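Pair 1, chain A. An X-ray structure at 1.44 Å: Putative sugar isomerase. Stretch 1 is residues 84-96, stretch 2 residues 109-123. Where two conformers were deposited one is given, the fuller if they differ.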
# COMPACT_ATOMS: atom_id res chain seq x y z
N TYR A 84 13.24 6.20 26.76
CA TYR A 84 12.87 5.75 28.08
C TYR A 84 13.74 6.53 29.08
O TYR A 84 14.97 6.70 28.84
CB TYR A 84 13.10 4.26 28.25
CG TYR A 84 12.04 3.41 27.59
CD1 TYR A 84 11.86 3.36 26.22
CD2 TYR A 84 11.15 2.69 28.36
CE1 TYR A 84 10.83 2.59 25.65
CE2 TYR A 84 10.13 1.90 27.81
CZ TYR A 84 10.01 1.82 26.45
OH TYR A 84 9.01 1.02 25.87
N MSE A 85 13.14 6.99 30.17
CA MSE A 85 13.81 7.83 31.16
C MSE A 85 13.51 7.33 32.57
O MSE A 85 12.38 7.44 33.00
CB MSE A 85 13.41 9.29 31.00
CG MSE A 85 13.63 9.77 29.61
SE MSE A 85 13.03 11.62 29.28
CE MSE A 85 12.74 11.40 27.40
N LYS A 86 14.51 6.84 33.28
CA LYS A 86 14.30 6.28 34.63
C LYS A 86 15.04 7.07 35.73
O LYS A 86 15.05 6.64 36.89
CB LYS A 86 14.70 4.82 34.68
CG LYS A 86 16.20 4.58 34.49
CD LYS A 86 16.52 3.04 34.59
CE LYS A 86 17.93 2.68 34.11
NZ LYS A 86 18.21 3.04 32.69
N SER A 87 15.66 8.18 35.38
CA SER A 87 16.32 9.03 36.37
C SER A 87 16.34 10.46 35.88
O SER A 87 16.21 10.72 34.66
CB SER A 87 17.75 8.53 36.53
OG SER A 87 18.52 8.88 35.40
N GLU A 88 16.58 11.39 36.80
CA GLU A 88 16.63 12.79 36.44
C GLU A 88 17.78 13.02 35.44
O GLU A 88 17.67 13.85 34.54
CB GLU A 88 16.90 13.66 37.69
CG GLU A 88 15.73 13.73 38.58
CD GLU A 88 15.91 14.73 39.73
OE1 GLU A 88 16.98 15.38 39.85
OE2 GLU A 88 14.94 14.86 40.49
N GLU A 89 18.90 12.32 35.64
CA GLU A 89 20.04 12.46 34.71
C GLU A 89 19.64 12.07 33.27
O GLU A 89 20.02 12.74 32.30
CB GLU A 89 21.24 11.61 35.14
CG GLU A 89 22.49 11.84 34.29
CD GLU A 89 23.31 10.57 34.06
OE1 GLU A 89 24.13 10.21 34.95
OE2 GLU A 89 23.12 9.93 32.99
N GLU A 90 18.89 10.98 33.11
CA GLU A 90 18.46 10.60 31.76
C GLU A 90 17.57 11.67 31.15
O GLU A 90 17.59 11.88 29.95
CB GLU A 90 17.75 9.22 31.81
CG GLU A 90 18.76 8.09 32.04
CD GLU A 90 18.12 6.69 32.07
OE1 GLU A 90 16.92 6.54 31.77
OE2 GLU A 90 18.87 5.70 32.34
N ILE A 91 16.71 12.27 31.98
CA ILE A 91 15.83 13.33 31.51
C ILE A 91 16.70 14.51 31.07
O ILE A 91 16.49 15.14 30.03
CB ILE A 91 14.79 13.69 32.52
CG1 ILE A 91 13.92 12.48 32.84
CG2 ILE A 91 13.93 14.90 31.98
CD1 ILE A 91 12.99 12.68 34.01
N ASP A 92 17.65 14.89 31.93
CA ASP A 92 18.58 15.98 31.59
C ASP A 92 19.25 15.74 30.25
O ASP A 92 19.39 16.66 29.39
CB ASP A 92 19.71 16.14 32.64
CG ASP A 92 19.24 16.69 33.98
OD1 ASP A 92 18.15 17.25 34.07
OD2 ASP A 92 20.02 16.54 34.96
N ARG A 93 19.77 14.53 30.08
CA ARG A 93 20.45 14.17 28.83
C ARG A 93 19.51 14.20 27.61
O ARG A 93 19.91 14.67 26.51
CB ARG A 93 21.16 12.84 28.95
CG ARG A 93 22.37 12.98 29.83
CD ARG A 93 23.09 11.72 30.04
NE ARG A 93 24.26 11.95 30.86
CZ ARG A 93 25.10 11.00 31.24
NH1 ARG A 93 24.90 9.74 30.87
NH2 ARG A 93 26.15 11.32 32.01
N ALA A 94 18.26 13.76 27.80
CA ALA A 94 17.31 13.74 26.67
C ALA A 94 16.91 15.14 26.19
O ALA A 94 16.80 15.38 25.02
CB ALA A 94 16.06 12.93 27.07
N PHE A 95 16.71 16.06 27.15
CA PHE A 95 16.32 17.42 26.79
C PHE A 95 17.52 18.10 26.11
O PHE A 95 17.33 18.81 25.12
CB PHE A 95 15.79 18.18 28.02
CG PHE A 95 14.34 18.00 28.25
CD1 PHE A 95 13.88 16.85 28.85
CD2 PHE A 95 13.42 18.93 27.83
CE1 PHE A 95 12.52 16.67 29.07
CE2 PHE A 95 12.07 18.78 28.05
CZ PHE A 95 11.61 17.61 28.66
N ASP A 96 18.72 17.91 26.63
CA ASP A 96 19.87 18.56 25.99
C ASP A 96 20.07 18.00 24.56
O ASP A 96 20.26 18.74 23.60
CB ASP A 96 21.12 18.41 26.85
CG ASP A 96 22.33 19.02 26.20
OD1 ASP A 96 22.30 20.20 25.82
OD2 ASP A 96 23.32 18.27 26.05
N VAL A 109 9.26 7.90 27.66
CA VAL A 109 8.62 7.02 28.61
C VAL A 109 9.28 7.26 29.96
O VAL A 109 10.22 6.57 30.32
CB VAL A 109 8.70 5.55 28.16
CG1 VAL A 109 7.86 4.63 29.09
CG2 VAL A 109 8.23 5.43 26.70
N PRO A 110 8.80 8.26 30.71
CA PRO A 110 9.40 8.56 32.06
C PRO A 110 8.72 7.75 33.14
O PRO A 110 7.47 7.63 33.14
CB PRO A 110 9.09 10.02 32.23
CG PRO A 110 7.80 10.23 31.49
CD PRO A 110 7.70 9.18 30.40
N ASN A 111 9.48 7.29 34.13
CA ASN A 111 8.88 6.66 35.30
C ASN A 111 7.84 7.66 35.88
O ASN A 111 8.03 8.90 35.86
CB ASN A 111 9.94 6.40 36.39
CG ASN A 111 10.93 5.30 36.02
OD1 ASN A 111 10.98 4.85 34.89
ND2 ASN A 111 11.72 4.86 37.00
N TYR A 112 6.74 7.15 36.40
CA TYR A 112 5.68 8.05 36.94
C TYR A 112 6.22 9.08 37.91
O TYR A 112 5.81 10.22 37.90
CB TYR A 112 4.60 7.24 37.71
CG TYR A 112 3.62 6.45 36.87
CD1 TYR A 112 2.90 7.02 35.86
CD2 TYR A 112 3.33 5.13 37.19
CE1 TYR A 112 2.03 6.29 35.09
CE2 TYR A 112 2.40 4.38 36.44
CZ TYR A 112 1.76 4.98 35.38
OH TYR A 112 0.83 4.31 34.58
N GLU A 113 7.11 8.65 38.79
CA GLU A 113 7.61 9.56 39.83
C GLU A 113 8.44 10.69 39.29
O GLU A 113 8.77 11.63 40.02
CB GLU A 113 8.39 8.78 40.92
CG GLU A 113 9.73 8.21 40.56
CD GLU A 113 9.69 6.85 39.83
OE1 GLU A 113 8.58 6.29 39.54
OE2 GLU A 113 10.82 6.32 39.56
N LEU A 114 8.85 10.58 38.04
CA LEU A 114 9.63 11.60 37.35
C LEU A 114 8.82 12.62 36.58
O LEU A 114 9.41 13.56 36.01
CB LEU A 114 10.69 10.98 36.45
CG LEU A 114 11.74 10.11 37.14
CD1 LEU A 114 12.60 9.37 36.12
CD2 LEU A 114 12.58 10.96 38.11
N LEU A 115 7.50 12.49 36.55
CA LEU A 115 6.66 13.46 35.87
C LEU A 115 6.84 14.91 36.36
O LEU A 115 6.90 15.85 35.55
CB LEU A 115 5.21 13.03 35.91
CG LEU A 115 4.90 11.86 34.94
CD1 LEU A 115 3.53 11.29 35.26
CD2 LEU A 115 5.02 12.22 33.50
N PRO A 116 6.98 15.13 37.68
CA PRO A 116 7.29 16.51 38.11
C PRO A 116 8.59 17.08 37.51
O PRO A 116 8.70 18.25 37.16
CB PRO A 116 7.40 16.37 39.63
CG PRO A 116 6.52 15.17 39.95
CD PRO A 116 6.71 14.20 38.81
N TYR A 117 9.61 16.22 37.36
CA TYR A 117 10.84 16.67 36.74
C TYR A 117 10.68 16.96 35.24
O TYR A 117 11.22 17.92 34.71
CB TYR A 117 11.95 15.64 37.01
CG TYR A 117 13.34 16.20 36.79
CD1 TYR A 117 13.90 17.05 37.73
CD2 TYR A 117 14.11 15.87 35.70
CE1 TYR A 117 15.16 17.59 37.59
CE2 TYR A 117 15.39 16.42 35.51
CZ TYR A 117 15.92 17.25 36.50
OH TYR A 117 17.18 17.83 36.35
N VAL A 118 9.93 16.12 34.54
CA VAL A 118 9.57 16.43 33.15
C VAL A 118 8.87 17.79 33.04
O VAL A 118 9.20 18.60 32.18
CB VAL A 118 8.68 15.33 32.55
CG1 VAL A 118 8.22 15.75 31.11
CG2 VAL A 118 9.44 14.00 32.48
N ASP A 119 7.98 18.07 33.98
CA ASP A 119 7.31 19.37 34.08
C ASP A 119 8.31 20.52 34.18
O ASP A 119 8.26 21.51 33.42
CB ASP A 119 6.30 19.36 35.22
CG ASP A 119 5.46 20.60 35.27
OD1 ASP A 119 6.03 21.68 35.62
OD2 ASP A 119 4.24 20.49 35.11
N LYS A 120 9.27 20.40 35.10
CA LYS A 120 10.35 21.37 35.25
C LYS A 120 11.11 21.56 33.93
O LYS A 120 11.41 22.70 33.49
CB LYS A 120 11.35 20.89 36.34
CG LYS A 120 12.40 21.85 36.70
CD LYS A 120 13.45 21.22 37.64
CE LYS A 120 13.40 21.75 38.98
NZ LYS A 120 14.49 21.15 39.82
N LYS A 121 11.39 20.46 33.21
CA LYS A 121 12.20 20.53 32.00
C LYS A 121 11.43 21.10 30.79
O LYS A 121 12.01 21.91 30.05
CB LYS A 121 12.81 19.14 31.70
CG LYS A 121 13.95 18.78 32.68
CD LYS A 121 15.24 19.54 32.30
CE LYS A 121 16.33 19.47 33.32
NZ LYS A 121 17.60 20.09 32.75
N VAL A 122 10.13 20.83 30.68
CA VAL A 122 9.40 21.44 29.61
C VAL A 122 9.34 22.94 29.83
O VAL A 122 9.37 23.68 28.83
CB VAL A 122 7.96 20.87 29.30
CG1 VAL A 122 7.99 19.39 28.90
CG2 VAL A 122 7.00 21.03 30.44
N LYS A 123 9.31 23.43 31.08
CA LYS A 123 9.35 24.88 31.35
C LYS A 123 10.70 25.49 30.99
O LYS A 123 10.77 26.58 30.44
CB LYS A 123 9.03 25.12 32.83
CG LYS A 123 7.56 24.89 33.15
CD LYS A 123 7.28 25.02 34.66
CE LYS A 123 5.81 25.18 34.98
NZ LYS A 123 4.90 24.02 34.56
O HOH W 1 18.84 19.20 30.41

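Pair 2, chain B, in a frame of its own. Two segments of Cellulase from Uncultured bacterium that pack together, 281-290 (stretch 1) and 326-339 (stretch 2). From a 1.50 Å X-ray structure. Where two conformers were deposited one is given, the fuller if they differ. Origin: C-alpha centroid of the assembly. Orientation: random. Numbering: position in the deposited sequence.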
# COMPACT_ATOMS: atom_id res chain seq x y z
N ALA B 281 16.53 -20.58 -8.40
CA ALA B 281 16.85 -19.20 -8.76
C ALA B 281 15.84 -18.23 -8.16
O ALA B 281 16.21 -17.11 -7.76
CB ALA B 281 16.91 -19.08 -10.29
N ILE B 282 14.56 -18.62 -8.14
CA ILE B 282 13.50 -17.77 -7.57
C ILE B 282 13.75 -17.52 -6.09
O ILE B 282 13.63 -16.38 -5.61
CB ILE B 282 12.12 -18.41 -7.80
CG1 ILE B 282 11.77 -18.37 -9.29
CG2 ILE B 282 11.03 -17.70 -6.98
CD1 ILE B 282 10.71 -19.39 -9.72
N ARG B 283 14.09 -18.57 -5.34
CA ARG B 283 14.39 -18.41 -3.92
C ARG B 283 15.55 -17.46 -3.71
O ARG B 283 15.53 -16.62 -2.80
CB ARG B 283 14.68 -19.76 -3.27
CG ARG B 283 13.44 -20.63 -3.18
CD ARG B 283 13.72 -21.91 -2.42
NE ARG B 283 12.58 -22.80 -2.45
CZ ARG B 283 12.59 -24.05 -2.93
NH1 ARG B 283 13.69 -24.60 -3.42
NH2 ARG B 283 11.46 -24.75 -2.88
N THR B 284 16.59 -17.57 -4.55
CA THR B 284 17.71 -16.64 -4.46
C THR B 284 17.30 -15.21 -4.77
O THR B 284 17.75 -14.27 -4.11
CB THR B 284 18.81 -17.11 -5.42
OG1 THR B 284 19.23 -18.42 -5.02
CG2 THR B 284 19.98 -16.16 -5.39
N ASP B 285 16.45 -15.01 -5.78
CA ASP B 285 15.95 -13.68 -6.08
C ASP B 285 15.18 -13.11 -4.89
O ASP B 285 15.29 -11.93 -4.56
CB ASP B 285 15.01 -13.71 -7.28
CG ASP B 285 15.72 -13.89 -8.59
OD1 ASP B 285 16.95 -13.64 -8.69
OD2 ASP B 285 15.02 -14.27 -9.55
N THR B 286 14.35 -13.94 -4.26
CA THR B 286 13.60 -13.47 -3.11
C THR B 286 14.53 -13.13 -1.95
O THR B 286 14.34 -12.12 -1.27
CB THR B 286 12.56 -14.52 -2.72
OG1 THR B 286 11.57 -14.60 -3.77
CG2 THR B 286 11.89 -14.18 -1.40
N ARG B 287 15.57 -13.95 -1.75
CA ARG B 287 16.55 -13.66 -0.70
C ARG B 287 17.24 -12.33 -0.97
O ARG B 287 17.48 -11.55 -0.04
CB ARG B 287 17.58 -14.79 -0.61
CG ARG B 287 18.40 -14.76 0.68
CD ARG B 287 19.21 -16.06 0.89
NE ARG B 287 18.61 -17.21 0.21
CZ ARG B 287 17.56 -17.90 0.66
NH1 ARG B 287 16.97 -17.58 1.81
NH2 ARG B 287 17.09 -18.92 -0.05
N ASP B 288 17.55 -12.03 -2.23
CA ASP B 288 18.20 -10.76 -2.56
C ASP B 288 17.26 -9.60 -2.28
O ASP B 288 17.69 -8.58 -1.72
CB ASP B 288 18.62 -10.78 -4.03
CG ASP B 288 19.10 -9.41 -4.51
OD1 ASP B 288 20.20 -9.01 -4.09
OD2 ASP B 288 18.39 -8.75 -5.31
N LEU B 289 15.99 -9.73 -2.68
CA LEU B 289 15.00 -8.70 -2.37
C LEU B 289 14.93 -8.45 -0.87
O LEU B 289 15.01 -7.30 -0.41
CB LEU B 289 13.63 -9.15 -2.90
CG LEU B 289 12.38 -8.46 -2.33
CD1 LEU B 289 12.33 -7.01 -2.80
CD2 LEU B 289 11.10 -9.15 -2.74
N MET B 290 14.79 -9.52 -0.08
CA MET B 290 14.66 -9.34 1.35
C MET B 290 15.93 -8.77 1.95
O MET B 290 15.86 -7.96 2.90
CB MET B 290 14.31 -10.67 2.01
CG MET B 290 13.00 -11.30 1.53
SD MET B 290 11.56 -10.29 1.90
CE MET B 290 10.28 -11.13 0.96
N SER B 326 2.02 -24.52 -10.15
CA SER B 326 2.83 -25.12 -9.10
C SER B 326 4.07 -24.29 -8.80
O SER B 326 4.42 -24.09 -7.64
CB SER B 326 3.23 -26.54 -9.47
OG SER B 326 4.09 -27.05 -8.46
N LEU B 327 4.76 -23.82 -9.85
CA LEU B 327 5.92 -22.96 -9.61
C LEU B 327 5.51 -21.69 -8.87
O LEU B 327 6.21 -21.23 -7.96
CB LEU B 327 6.60 -22.59 -10.93
CG LEU B 327 7.95 -21.90 -10.78
CD1 LEU B 327 9.03 -22.85 -10.28
CD2 LEU B 327 8.36 -21.30 -12.12
N MET B 328 4.34 -21.13 -9.22
CA MET B 328 3.85 -19.96 -8.52
C MET B 328 3.61 -20.27 -7.04
O MET B 328 3.94 -19.46 -6.16
CB MET B 328 2.57 -19.44 -9.16
CG MET B 328 2.06 -18.21 -8.47
SD MET B 328 0.58 -17.60 -9.27
CE MET B 328 0.31 -16.11 -8.32
N PHE B 329 3.01 -21.43 -6.75
CA PHE B 329 2.75 -21.82 -5.37
C PHE B 329 4.05 -22.06 -4.60
O PHE B 329 4.12 -21.76 -3.41
CB PHE B 329 1.84 -23.05 -5.33
CG PHE B 329 0.39 -22.79 -5.70
CD1 PHE B 329 -0.08 -21.54 -6.06
CD2 PHE B 329 -0.52 -23.82 -5.65
CE1 PHE B 329 -1.43 -21.34 -6.38
CE2 PHE B 329 -1.86 -23.61 -5.95
CZ PHE B 329 -2.31 -22.40 -6.32
N GLN B 330 5.07 -22.62 -5.26
CA GLN B 330 6.37 -22.78 -4.59
C GLN B 330 6.99 -21.42 -4.31
O GLN B 330 7.64 -21.22 -3.28
CB GLN B 330 7.30 -23.63 -5.45
CG GLN B 330 6.75 -25.00 -5.75
CD GLN B 330 7.51 -25.70 -6.86
OE1 GLN B 330 8.74 -25.78 -6.84
NE2 GLN B 330 6.78 -26.19 -7.86
N PHE B 331 6.79 -20.47 -5.23
CA PHE B 331 7.24 -19.10 -5.01
C PHE B 331 6.53 -18.48 -3.81
O PHE B 331 7.16 -17.87 -2.94
CB PHE B 331 7.02 -18.27 -6.29
CG PHE B 331 6.95 -16.78 -6.06
CD1 PHE B 331 8.09 -16.07 -5.75
CD2 PHE B 331 5.75 -16.11 -6.15
CE1 PHE B 331 8.04 -14.71 -5.53
CE2 PHE B 331 5.68 -14.75 -5.91
CZ PHE B 331 6.83 -14.05 -5.61
N VAL B 332 5.19 -18.64 -3.76
CA VAL B 332 4.38 -18.14 -2.64
C VAL B 332 4.92 -18.67 -1.32
O VAL B 332 5.12 -17.92 -0.36
CB VAL B 332 2.91 -18.53 -2.85
CG1 VAL B 332 2.11 -18.45 -1.55
CG2 VAL B 332 2.28 -17.70 -3.96
N ASP B 333 5.08 -19.99 -1.23
CA ASP B 333 5.53 -20.59 0.02
C ASP B 333 6.79 -19.90 0.52
O ASP B 333 6.90 -19.55 1.70
CB ASP B 333 5.86 -22.07 -0.20
CG ASP B 333 4.64 -22.95 -0.39
OD1 ASP B 333 3.51 -22.49 -0.23
OD2 ASP B 333 4.84 -24.14 -0.72
N ASP B 334 7.77 -19.74 -0.37
CA ASP B 334 9.08 -19.21 0.04
C ASP B 334 9.03 -17.71 0.29
O ASP B 334 9.71 -17.21 1.20
CB ASP B 334 10.12 -19.57 -1.01
CG ASP B 334 11.49 -18.98 -0.70
OD1 ASP B 334 12.18 -19.55 0.18
OD2 ASP B 334 11.83 -17.96 -1.34
N PHE B 335 8.28 -16.97 -0.53
CA PHE B 335 8.19 -15.51 -0.38
C PHE B 335 7.58 -15.16 0.97
O PHE B 335 8.13 -14.34 1.72
CB PHE B 335 7.33 -14.96 -1.52
CG PHE B 335 7.33 -13.46 -1.63
CD1 PHE B 335 8.29 -12.81 -2.37
CD2 PHE B 335 6.33 -12.71 -1.03
CE1 PHE B 335 8.27 -11.43 -2.49
CE2 PHE B 335 6.30 -11.33 -1.16
CZ PHE B 335 7.28 -10.70 -1.87
N VAL B 336 6.46 -15.80 1.31
CA VAL B 336 5.82 -15.54 2.60
C VAL B 336 6.75 -15.94 3.74
O VAL B 336 6.86 -15.21 4.73
CB VAL B 336 4.46 -16.27 2.67
CG1 VAL B 336 3.89 -16.23 4.08
CG2 VAL B 336 3.49 -15.59 1.69
N ALA B 337 7.42 -17.09 3.62
CA ALA B 337 8.30 -17.56 4.67
C ALA B 337 9.49 -16.63 4.86
O ALA B 337 9.87 -16.31 6.00
CB ALA B 337 8.80 -18.97 4.36
N GLN B 338 10.13 -16.22 3.77
CA GLN B 338 11.30 -15.35 3.92
C GLN B 338 10.89 -14.01 4.53
O GLN B 338 11.60 -13.46 5.38
CB GLN B 338 12.03 -15.16 2.59
CG GLN B 338 12.74 -16.40 2.05
CD GLN B 338 13.87 -16.05 1.10
OE1 GLN B 338 14.71 -15.20 1.40
NE2 GLN B 338 13.88 -16.69 -0.06
N ALA B 339 9.74 -13.48 4.12
CA ALA B 339 9.23 -12.24 4.71
C ALA B 339 8.94 -12.43 6.20
O ALA B 339 9.34 -11.59 7.02
CB ALA B 339 7.97 -11.80 3.95
O HOH W 2 9.11 -23.15 -2.05
O HOH W 3 10.24 -17.01 -3.36
O HOH W 4 14.77 -19.90 0.76

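The sharpest difference lies at one matched position, Tyr A117 in pair 1 and Asp B334 in pair 2. Both point toward the other helix, but the tyrosine spans the gap itself, whereas the aspartate leaves room for water. Tyr A117 OH donates to Asp A92 OD1 at 2.5 Å, and Glu A88 lies across the ring, its CG 3.7 Å from the Tyr A117 centroid. An aromatic ring with a terminal hydroxyl suits this place because its face accepts a methylene while its tip reaches a carboxylate. In pair 2 the short acid packs against Arg B283, the counterpart of Glu A88, CG to CG at 3.6 Å, but without a salt bridge: Arg B283 NE stays 4.2 Å from Asp B334 OD1. Arg B287, the counterpart of Asp A92, is linked through water 4, which accepts from Arg B287 NH2 at 2.6 Å and donates to Asp B334 OD1 at 2.7 Å.

The backbones are nevertheless alike. In each pair two helices run in nearly the same direction, 27° apart, with axes approaching to 10.4 Å in pair 1 and 9.9 Å in pair 2; fourteen central residues superpose at 0.4 Å RMSD.

At the centre, Ile A91 matches Thr B286, both m rotamers pointing toward the partner helix. The isoleucine is wholly apolar: its CD1 meets Leu A114 CB and Tyr A117 CD2, each at 3.8 Å. Thr B286 sits as a knob among Phe B331, Asp B334, Phe B335 and Gln B338. A beta-branched residue with one hydroxyl suits this mixed pocket: its CG2 lies 4.0 Å from Phe B335 CD1, while its OG1 donates to water 3 at 2.8 Å, which donates to Asp B334 OD2 at 2.7 Å.

One turn after Tyr A117 and Asp B334, Lys A121 matches Gln B338. The lysine's long stem packs on Phe A95 and Ile A91 while its NZ forms a salt bridge with Asp A92 OD1 at 3.2 Å. The glutamine amide can donate twice: Gln B338 NE2 bonds Arg B283 O at 3.2 Å and Asp B334 OD2 at 2.7 Å.

Phe A95 and Met B290 share a position but pack differently. Lys A121 CB covers the face of Phe A95, and Val A122 CG1 lies 4.0 Å from Phe A95 CZ. Flexible Met B290 instead lays its CE over the face of Phe B335, and 3.8 Å from Ala B339 CB, the match of Val A122.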